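Local atomic coordinates of ATP-dependent DNA helicase uvsW (Enterobacteria phage T4, PDB entry 1RIF), a protein that couples ATP hydrolysis to unwinding duplex DNA by 3'-5' translocation, catalyses Holliday junction branch migration and helps reorganize stalled replication forks. Residues K159-M173 with N203-V215. The protein carries 1 engineered substitution. Sequence-based numbering, arbitrary orientation.
Sequences KILIIVPTTALTTQM and NDAPVVVGTWQTV
Ile-160 to Ile-163 pair with Val-207 to Gly-210 as neighbouring parallel strands. Five backbone hydrogen bonds join them, starting with Ile-160 N to Pro-206 O and ending with Val-164 N to Gly-210 O, both 2.7 Å. CA-H...O contacts lie between these bonds. The closest runs from Ile-163 CA to Gly-210 O at 3.1 Å.

At the start of the pair, Lys-159 is extended beyond CG and runs alongside Pro-206 and Ala-205. Its NZ donates to Asn-203 O at 2.7 Å, from above the carbonyl plane. Water 1 bridges NZ to Ala-205 O, so the amine ties down two carbonyls of the loop before strand 207-210. At the other end, water 2 accepts from Trp-212 N and donates to Val-164 O.

The two strands belong to the parallel sheet of the ATP-binding helicase domain, a RecA-like P-loop fold of superfamily 2. Strand 226-232, which leads into the predicted DEAH box, bonds to the other edge of strand 159-163. Helix 167-180 packs over the sheet on the side of Ile-160 and Ile-162.

On that side, Ile-162 CD1 meets Val-207 CG1 at 3.7 Å, and its CB faces Val-209 CG2. The CG1 branch of Val-209, anti to the backbone N (chi1 -178°), reaches under the helix to Thr-170 and Met-173. Thr-170 OG1 lies 3.7 Å from Gly-210 CA. Past the end of the strand, Thr-211 CG2 packs against the turn before the helix, 3.3 Å from Thr-166 C.

On the opposite face, Ile-163 crosses the Trp-212 indole at about a right angle. Its CG2 sits 3.6 Å from the centroid of the five-membered ring, a CH-pi contact 10° off the normal. CD1 reaches the six-membered ring and Val-215.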
loop_
_atom_site.group_PDB
_atom_site.type_symbol
_atom_site.label_atom_id
_atom_site.label_comp_id
_atom_site.label_asym_id
_atom_site.label_seq_id
_atom_site.Cartn_x
_atom_site.Cartn_y
_atom_site.Cartn_z
ATOM N N LYS A 159 -3.507 13.248 3.291
ATOM C CA LYS A 159 -3.965 13.148 1.913
ATOM C C LYS A 159 -3.999 11.689 1.495
ATOM O O LYS A 159 -3.481 10.816 2.202
ATOM C CB LYS A 159 -3.041 13.917 0.977
ATOM C CG LYS A 159 -3.228 15.417 1.019
ATOM C CD LYS A 159 -2.377 16.070 -0.043
ATOM C CE LYS A 159 -2.618 17.564 -0.114
ATOM N NZ LYS A 159 -1.729 18.168 -1.144
ATOM N N ILE A 160 -4.615 11.437 0.344
ATOM C CA ILE A 160 -4.730 10.089 -0.206
ATOM C C ILE A 160 -4.030 10.039 -1.571
ATOM O O ILE A 160 -4.297 10.875 -2.445
ATOM C CB ILE A 160 -6.220 9.663 -0.392
ATOM C CG1 ILE A 160 -6.996 9.831 0.922
ATOM C CG2 ILE A 160 -6.294 8.209 -0.834
ATOM C CD1 ILE A 160 -8.052 10.937 0.873
ATOM N N LEU A 161 -3.118 9.075 -1.731
ATOM C CA LEU A 161 -2.380 8.893 -2.985
ATOM C C LEU A 161 -2.925 7.642 -3.650
ATOM O O LEU A 161 -2.950 6.571 -3.037
ATOM C CB LEU A 161 -0.883 8.676 -2.730
ATOM C CG LEU A 161 0.167 8.995 -3.812
ATOM C CD1 LEU A 161 1.276 7.967 -3.707
ATOM C CD2 LEU A 161 -0.409 8.985 -5.208
ATOM N N ILE A 162 -3.362 7.778 -4.898
ATOM C CA ILE A 162 -3.882 6.653 -5.649
ATOM C C ILE A 162 -3.008 6.507 -6.885
ATOM O O ILE A 162 -2.883 7.441 -7.667
ATOM C CB ILE A 162 -5.345 6.897 -6.053
ATOM C CG1 ILE A 162 -6.155 7.257 -4.806
ATOM C CG2 ILE A 162 -5.936 5.640 -6.713
ATOM C CD1 ILE A 162 -7.575 7.626 -5.104
ATOM N N ILE A 163 -2.390 5.339 -7.043
ATOM C CA ILE A 163 -1.506 5.071 -8.182
ATOM C C ILE A 163 -2.214 4.166 -9.196
ATOM O O ILE A 163 -2.694 3.097 -8.849
ATOM C CB ILE A 163 -0.179 4.387 -7.703
ATOM C CG1 ILE A 163 0.493 5.254 -6.626
ATOM C CG2 ILE A 163 0.781 4.178 -8.886
ATOM C CD1 ILE A 163 1.792 4.672 -6.040
ATOM N N VAL A 164 -2.293 4.604 -10.446
ATOM C CA VAL A 164 -2.948 3.805 -11.476
ATOM C C VAL A 164 -1.941 3.465 -12.573
ATOM O O VAL A 164 -0.921 4.138 -12.712
ATOM C CB VAL A 164 -4.194 4.539 -12.089
ATOM C CG1 VAL A 164 -5.239 4.776 -11.006
ATOM C CG2 VAL A 164 -3.779 5.843 -12.760
ATOM N N PRO A 165 -2.210 2.407 -13.356
ATOM C CA PRO A 165 -1.287 2.012 -14.424
ATOM C C PRO A 165 -1.021 2.980 -15.578
ATOM O O PRO A 165 0.080 2.969 -16.135
ATOM C CB PRO A 165 -1.846 0.666 -14.893
ATOM C CG PRO A 165 -3.283 0.721 -14.520
ATOM C CD PRO A 165 -3.286 1.413 -13.190
ATOM N N THR A 166 -1.984 3.828 -15.938
ATOM C CA THR A 166 -1.768 4.758 -17.056
ATOM C C THR A 166 -2.385 6.132 -16.846
ATOM O O THR A 166 -3.236 6.320 -15.979
ATOM C CB THR A 166 -2.353 4.213 -18.377
ATOM O OG1 THR A 166 -3.784 4.202 -18.296
ATOM C CG2 THR A 166 -1.861 2.799 -18.649
ATOM N N THR A 167 -1.961 7.087 -17.667
ATOM C CA THR A 167 -2.481 8.446 -17.585
ATOM C C THR A 167 -3.969 8.484 -17.893
ATOM O O THR A 167 -4.714 9.255 -17.295
ATOM C CB THR A 167 -1.755 9.389 -18.562
ATOM O OG1 THR A 167 -0.439 9.675 -18.073
ATOM C CG2 THR A 167 -2.520 10.692 -18.702
ATOM N N ALA A 168 -4.410 7.662 -18.833
ATOM C CA ALA A 168 -5.827 7.623 -19.178
ATOM C C ALA A 168 -6.649 7.169 -17.973
ATOM O O ALA A 168 -7.772 7.621 -17.782
ATOM C CB ALA A 168 -6.063 6.672 -20.361
ATOM N N LEU A 169 -6.080 6.278 -17.162
ATOM C CA LEU A 169 -6.771 5.757 -15.988
ATOM C C LEU A 169 -6.765 6.746 -14.832
ATOM O O LEU A 169 -7.564 6.645 -13.901
ATOM C CB LEU A 169 -6.148 4.427 -15.562
ATOM C CG LEU A 169 -6.444 3.327 -16.579
ATOM C CD1 LEU A 169 -5.620 2.103 -16.277
ATOM C CD2 LEU A 169 -7.930 3.004 -16.540
ATOM N N THR A 170 -5.842 7.694 -14.897
ATOM C CA THR A 170 -5.730 8.746 -13.902
ATOM C C THR A 170 -6.998 9.588 -14.028
ATOM O O THR A 170 -7.673 9.883 -13.042
ATOM C CB THR A 170 -4.469 9.592 -14.185
ATOM O OG1 THR A 170 -3.326 8.927 -13.620
ATOM C CG2 THR A 170 -4.596 10.987 -13.623
ATOM N N THR A 171 -7.327 9.942 -15.264
ATOM C CA THR A 171 -8.516 10.732 -15.563
ATOM C C THR A 171 -9.786 9.954 -15.268
ATOM O O THR A 171 -10.751 10.503 -14.743
ATOM C CB THR A 171 -8.544 11.140 -17.043
ATOM O OG1 THR A 171 -7.469 12.050 -17.307
ATOM C CG2 THR A 171 -9.857 11.797 -17.385
ATOM N N GLN A 172 -9.778 8.671 -15.612
ATOM C CA GLN A 172 -10.925 7.798 -15.394
ATOM C C GLN A 172 -11.240 7.640 -13.910
ATOM O O GLN A 172 -12.403 7.672 -13.508
ATOM C CB GLN A 172 -10.660 6.424 -16.015
ATOM C CG GLN A 172 -11.844 5.477 -15.943
ATOM C CD GLN A 172 -11.532 4.079 -16.468
ATOM O OE1 GLN A 172 -11.116 3.905 -17.618
ATOM N NE2 GLN A 172 -11.743 3.076 -15.627
ATOM N N MET A 173 -10.203 7.477 -13.096
ATOM C CA MET A 173 -10.387 7.310 -11.658
ATOM C C MET A 173 -11.016 8.549 -11.041
ATOM O O MET A 173 -11.916 8.451 -10.210
ATOM C CB MET A 173 -9.039 7.028 -10.977
ATOM C CG MET A 173 -9.126 6.703 -9.477
ATOM S SD MET A 173 -9.832 5.072 -9.105
ATOM C CE MET A 173 -8.353 4.070 -9.155
ATOM N N ASN A 203 -3.029 22.133 -5.004
ATOM C CA ASN A 203 -2.242 21.397 -4.031
ATOM C C ASN A 203 -2.926 21.277 -2.674
ATOM O O ASN A 203 -2.338 20.781 -1.720
ATOM C CB ASN A 203 -0.882 22.073 -3.885
ATOM C CG ASN A 203 -0.092 22.061 -5.182
ATOM O OD1 ASN A 203 0.476 21.040 -5.562
ATOM N ND2 ASN A 203 -0.071 23.193 -5.879
ATOM N N ASP A 204 -4.168 21.739 -2.593
ATOM C CA ASP A 204 -4.932 21.657 -1.355
ATOM C C ASP A 204 -5.877 20.465 -1.439
ATOM O O ASP A 204 -6.556 20.131 -0.471
ATOM C CB ASP A 204 -5.735 22.944 -1.134
ATOM C CG ASP A 204 -6.709 23.234 -2.267
ATOM O OD1 ASP A 204 -6.306 23.134 -3.450
ATOM O OD2 ASP A 204 -7.875 23.577 -1.971
ATOM N N ALA A 205 -5.909 19.824 -2.606
ATOM C CA ALA A 205 -6.774 18.669 -2.833
ATOM C C ALA A 205 -6.312 17.475 -2.016
ATOM O O ALA A 205 -5.141 17.102 -2.062
ATOM C CB ALA A 205 -6.790 18.308 -4.317
ATOM N N PRO A 206 -7.230 16.868 -1.240
ATOM C CA PRO A 206 -6.923 15.697 -0.403
ATOM C C PRO A 206 -6.568 14.427 -1.198
ATOM O O PRO A 206 -5.818 13.580 -0.719
ATOM C CB PRO A 206 -8.194 15.527 0.433
ATOM C CG PRO A 206 -9.265 16.048 -0.486
ATOM C CD PRO A 206 -8.621 17.306 -1.022
ATOM N N VAL A 207 -7.107 14.294 -2.408
ATOM C CA VAL A 207 -6.818 13.128 -3.235
ATOM C C VAL A 207 -5.869 13.461 -4.385
ATOM O O VAL A 207 -6.104 14.410 -5.145
ATOM C CB VAL A 207 -8.100 12.508 -3.854
ATOM C CG1 VAL A 207 -7.734 11.245 -4.623
ATOM C CG2 VAL A 207 -9.116 12.191 -2.768
ATOM N N VAL A 208 -4.803 12.668 -4.498
ATOM C CA VAL A 208 -3.807 12.826 -5.556
ATOM C C VAL A 208 -3.745 11.532 -6.379
ATOM O O VAL A 208 -3.562 10.450 -5.832
ATOM C CB VAL A 208 -2.406 13.137 -4.977
ATOM C CG1 VAL A 208 -1.407 13.311 -6.104
ATOM C CG2 VAL A 208 -2.463 14.411 -4.125
ATOM N N VAL A 209 -3.906 11.649 -7.692
ATOM C CA VAL A 209 -3.893 10.478 -8.554
ATOM C C VAL A 209 -2.832 10.538 -9.645
ATOM O O VAL A 209 -2.724 11.525 -10.375
ATOM C CB VAL A 209 -5.268 10.284 -9.223
ATOM C CG1 VAL A 209 -5.260 9.018 -10.078
ATOM C CG2 VAL A 209 -6.367 10.217 -8.150
ATOM N N GLY A 210 -2.059 9.465 -9.758
ATOM C CA GLY A 210 -1.021 9.415 -10.768
ATOM C C GLY A 210 -0.551 8.010 -11.097
ATOM O O GLY A 210 -1.083 7.018 -10.601
ATOM N N THR A 211 0.456 7.932 -11.953
ATOM C CA THR A 211 1.010 6.657 -12.367
ATOM C C THR A 211 2.348 6.495 -11.669
ATOM O O THR A 211 2.869 7.451 -11.100
ATOM C CB THR A 211 1.242 6.632 -13.888
ATOM O OG1 THR A 211 2.183 7.649 -14.236
ATOM C CG2 THR A 211 -0.054 6.894 -14.635
ATOM N N TRP A 212 2.900 5.287 -11.710
ATOM C CA TRP A 212 4.192 5.009 -11.090
ATOM C C TRP A 212 5.329 5.857 -11.640
ATOM O O TRP A 212 6.180 6.334 -10.887
ATOM C CB TRP A 212 4.567 3.532 -11.265
ATOM C CG TRP A 212 4.004 2.645 -10.195
ATOM C CD1 TRP A 212 2.994 1.735 -10.323
ATOM C CD2 TRP A 212 4.425 2.594 -8.826
ATOM N NE1 TRP A 212 2.763 1.115 -9.115
ATOM C CE2 TRP A 212 3.629 1.624 -8.180
ATOM C CE3 TRP A 212 5.404 3.276 -8.083
ATOM C CZ2 TRP A 212 3.780 1.314 -6.820
ATOM C CZ3 TRP A 212 5.557 2.968 -6.733
ATOM C CH2 TRP A 212 4.747 1.993 -6.116
ATOM N N GLN A 213 5.351 6.046 -12.956
ATOM C CA GLN A 213 6.434 6.807 -13.566
ATOM C C GLN A 213 6.483 8.260 -13.113
ATOM O O GLN A 213 7.556 8.849 -13.038
ATOM C CB GLN A 213 6.370 6.718 -15.095
ATOM C CG GLN A 213 5.385 7.635 -15.776
ATOM C CD GLN A 213 5.679 7.757 -17.259
ATOM O OE1 GLN A 213 6.809 8.042 -17.642
ATOM N NE2 GLN A 213 4.670 7.541 -18.099
ATOM N N THR A 214 5.328 8.839 -12.810
ATOM C CA THR A 214 5.287 10.216 -12.337
ATOM C C THR A 214 5.677 10.224 -10.870
ATOM O O THR A 214 6.574 10.950 -10.454
ATOM C CB THR A 214 3.878 10.812 -12.459
ATOM O OG1 THR A 214 3.571 11.021 -13.841
ATOM C CG2 THR A 214 3.790 12.136 -11.706
ATOM N N VAL A 215 4.981 9.395 -10.102
ATOM C CA VAL A 215 5.181 9.267 -8.669
ATOM C C VAL A 215 6.626 9.014 -8.237
ATOM O O VAL A 215 7.108 9.628 -7.284
ATOM C CB VAL A 215 4.254 8.152 -8.122
ATOM C CG1 VAL A 215 4.677 7.733 -6.733
ATOM C CG2 VAL A 215 2.819 8.652 -8.114
HETATM O O HOH W 1 -3.284 17.953 -3.507
HETATM O O HOH W 2 1.717 3.224 -13.123
HETATM O O HOH W 3 2.299 5.204 -17.196
#